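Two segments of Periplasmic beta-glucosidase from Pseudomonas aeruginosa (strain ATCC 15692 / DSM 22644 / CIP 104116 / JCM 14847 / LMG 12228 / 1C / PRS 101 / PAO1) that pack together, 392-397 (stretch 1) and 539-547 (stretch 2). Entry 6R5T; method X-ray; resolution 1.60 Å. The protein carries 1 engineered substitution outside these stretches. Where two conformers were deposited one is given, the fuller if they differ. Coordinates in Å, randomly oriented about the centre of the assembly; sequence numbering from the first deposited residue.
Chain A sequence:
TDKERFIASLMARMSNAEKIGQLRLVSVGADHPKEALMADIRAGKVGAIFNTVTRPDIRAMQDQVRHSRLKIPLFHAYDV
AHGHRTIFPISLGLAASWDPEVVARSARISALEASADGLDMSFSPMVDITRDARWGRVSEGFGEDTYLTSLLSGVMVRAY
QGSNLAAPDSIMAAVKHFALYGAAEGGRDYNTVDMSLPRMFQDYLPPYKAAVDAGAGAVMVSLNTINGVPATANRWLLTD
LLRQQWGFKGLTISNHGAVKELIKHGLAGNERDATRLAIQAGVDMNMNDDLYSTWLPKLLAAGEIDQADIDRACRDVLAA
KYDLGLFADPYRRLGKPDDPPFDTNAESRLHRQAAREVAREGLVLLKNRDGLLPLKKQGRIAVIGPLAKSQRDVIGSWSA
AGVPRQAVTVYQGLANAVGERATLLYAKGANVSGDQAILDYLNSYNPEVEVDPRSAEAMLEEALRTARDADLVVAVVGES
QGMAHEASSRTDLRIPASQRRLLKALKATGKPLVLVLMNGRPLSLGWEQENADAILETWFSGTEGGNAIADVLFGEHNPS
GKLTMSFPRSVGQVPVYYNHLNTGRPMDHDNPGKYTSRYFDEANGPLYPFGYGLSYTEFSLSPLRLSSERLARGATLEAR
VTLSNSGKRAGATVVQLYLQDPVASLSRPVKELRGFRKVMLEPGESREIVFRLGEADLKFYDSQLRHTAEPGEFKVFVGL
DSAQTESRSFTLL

Stretch 1, residues 392-397: RDVIGS
Stretch 2 (539-547) WFSGTEGGN

A chain leaving a helix exposes carbonyl groups that no longer find partners within it, and a neighbouring loop can supply them. The contact between 392-397 and 539-547, which buries 319 Å² in all, illustrates this around Val394, Phe540 and Gly542. Val394 (phi/psi -66/-27) is still helical, and its O accepts the one hydrogen bond between the stretches, from Gly542 N at 2.8 Å with an N-H...O angle of 154°. The register follows: Ile395 CA lies 4.0 Å from Gly542 CA. Gly542, at 95/-168, suits its place because a side chain would jam against the preceding carbonyl; it also opens a type I turn closed by Gly545 N to Gly542 O at 2.8 Å.

The CA-to-CB bond of Val394 points sideways, and with chi1 at 70° (p) its CG2 comes 4.0 Å from Gly545 CA. A CB on Gly545, at -54/-48, would clash with that methyl.

The CA-to-CB bond of Phe540 (-118/112) points toward the first stretch, with chi1 -61° (m) and chi2 -60°. Its CD1 lies 3.1 Å from Asp393 O, a close contact; that oxygen accepts a hydrogen bond from Gly396 N at 2.9 Å, while Phe540 CB packs 3.5 Å from Gly396 CA. Gly396, at 81/-180, is the first residue to leave helical phi/psi, with a positive phi that favours glycine, and a CB there would sit tightly against Phe540 CB.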

# COMPACT_ATOMS: atom_id res chain seq x y z
N ARG A 392 -28.97 -6.70 14.73
CA ARG A 392 -28.27 -7.24 13.54
C ARG A 392 -26.80 -6.88 13.63
O ARG A 392 -25.93 -7.73 13.27
CB ARG A 392 -28.88 -6.73 12.24
CG ARG A 392 -28.19 -7.30 11.01
CD ARG A 392 -28.42 -8.79 10.84
NE ARG A 392 -27.62 -9.38 9.77
CZ ARG A 392 -26.34 -9.76 9.91
NH1 ARG A 392 -25.70 -10.30 8.88
NH2 ARG A 392 -25.70 -9.60 11.05
N ASP A 393 -26.48 -5.68 14.11
CA ASP A 393 -25.05 -5.29 14.07
C ASP A 393 -24.24 -5.92 15.22
O ASP A 393 -23.06 -6.26 15.02
CB ASP A 393 -24.93 -3.78 14.05
CG ASP A 393 -25.50 -3.24 12.74
OD1 ASP A 393 -25.07 -3.68 11.68
OD2 ASP A 393 -26.50 -2.53 12.81
N VAL A 394 -24.86 -6.12 16.38
CA VAL A 394 -24.05 -6.55 17.55
C VAL A 394 -23.48 -7.94 17.31
O VAL A 394 -22.37 -8.22 17.80
CB VAL A 394 -24.82 -6.42 18.87
CG1 VAL A 394 -25.94 -7.45 18.95
CG2 VAL A 394 -23.87 -6.49 20.07
N ILE A 395 -24.13 -8.79 16.49
CA ILE A 395 -23.59 -10.15 16.23
C ILE A 395 -22.49 -10.13 15.17
O ILE A 395 -21.89 -11.17 14.97
CB ILE A 395 -24.71 -11.17 15.90
CG1 ILE A 395 -25.47 -10.87 14.61
CG2 ILE A 395 -25.61 -11.29 17.09
CD1 ILE A 395 -26.43 -11.98 14.22
N GLY A 396 -22.28 -9.02 14.46
CA GLY A 396 -21.15 -8.88 13.55
C GLY A 396 -21.37 -9.52 12.20
O GLY A 396 -22.47 -10.06 11.92
N SER A 397 -20.36 -9.40 11.35
CA SER A 397 -20.30 -10.16 10.09
C SER A 397 -19.96 -11.63 10.39
O SER A 397 -19.46 -11.93 11.50
CB SER A 397 -19.33 -9.53 9.14
OG SER A 397 -18.04 -9.67 9.68
N TRP A 539 -16.03 -3.49 19.30
CA TRP A 539 -15.96 -4.34 18.09
C TRP A 539 -17.38 -4.67 17.64
O TRP A 539 -18.21 -3.76 17.62
CB TRP A 539 -15.12 -5.58 18.37
CG TRP A 539 -13.83 -5.33 19.07
CD1 TRP A 539 -13.55 -5.64 20.36
CD2 TRP A 539 -12.67 -4.74 18.51
NE1 TRP A 539 -12.27 -5.28 20.65
CE2 TRP A 539 -11.69 -4.76 19.52
CE3 TRP A 539 -12.35 -4.17 17.26
CZ2 TRP A 539 -10.42 -4.23 19.33
CZ3 TRP A 539 -11.08 -3.64 17.09
CH2 TRP A 539 -10.14 -3.68 18.10
N PHE A 540 -17.68 -5.92 17.33
CA PHE A 540 -19.08 -6.43 17.33
C PHE A 540 -19.04 -7.53 18.38
O PHE A 540 -18.33 -8.53 18.17
CB PHE A 540 -19.56 -6.90 15.96
CG PHE A 540 -19.57 -5.83 14.89
CD1 PHE A 540 -20.34 -4.68 15.04
CD2 PHE A 540 -18.75 -5.93 13.81
CE1 PHE A 540 -20.33 -3.69 14.08
CE2 PHE A 540 -18.72 -4.93 12.85
CZ PHE A 540 -19.51 -3.81 12.99
N SER A 541 -19.71 -7.36 19.52
CA SER A 541 -19.44 -8.19 20.73
C SER A 541 -20.34 -9.43 20.84
O SER A 541 -20.18 -10.19 21.81
CB SER A 541 -19.49 -7.34 21.96
OG SER A 541 -18.21 -6.73 22.17
N GLY A 542 -21.25 -9.66 19.89
CA GLY A 542 -21.96 -10.96 19.81
C GLY A 542 -23.31 -10.96 20.50
O GLY A 542 -23.86 -9.93 20.90
N THR A 543 -23.84 -12.17 20.66
CA THR A 543 -25.21 -12.40 21.17
C THR A 543 -25.39 -11.77 22.56
O THR A 543 -26.48 -11.26 22.81
CB THR A 543 -25.43 -13.91 21.26
OG1 THR A 543 -25.41 -14.45 19.94
CG2 THR A 543 -26.75 -14.26 21.91
N GLU A 544 -24.37 -11.79 23.41
CA GLU A 544 -24.44 -11.20 24.76
C GLU A 544 -23.73 -9.86 24.79
O GLU A 544 -23.47 -9.35 25.89
CB GLU A 544 -23.87 -12.19 25.75
CG GLU A 544 -24.85 -13.30 26.08
CD GLU A 544 -26.05 -12.83 26.89
OE1 GLU A 544 -25.82 -12.09 27.86
OE2 GLU A 544 -27.23 -13.16 26.52
N GLY A 545 -23.48 -9.25 23.62
CA GLY A 545 -22.65 -8.05 23.59
C GLY A 545 -23.17 -6.96 24.52
O GLY A 545 -22.41 -6.36 25.26
N GLY A 546 -24.45 -6.66 24.47
CA GLY A 546 -24.99 -5.53 25.24
C GLY A 546 -24.85 -5.79 26.73
O GLY A 546 -24.62 -4.83 27.47
N ASN A 547 -24.97 -7.03 27.18
CA ASN A 547 -24.79 -7.32 28.63
C ASN A 547 -23.33 -7.20 29.03
O ASN A 547 -23.02 -6.59 30.08
CB ASN A 547 -25.32 -8.71 28.98
CG ASN A 547 -26.82 -8.77 29.14
OD1 ASN A 547 -27.44 -7.80 29.59
ND2 ASN A 547 -27.39 -9.94 28.79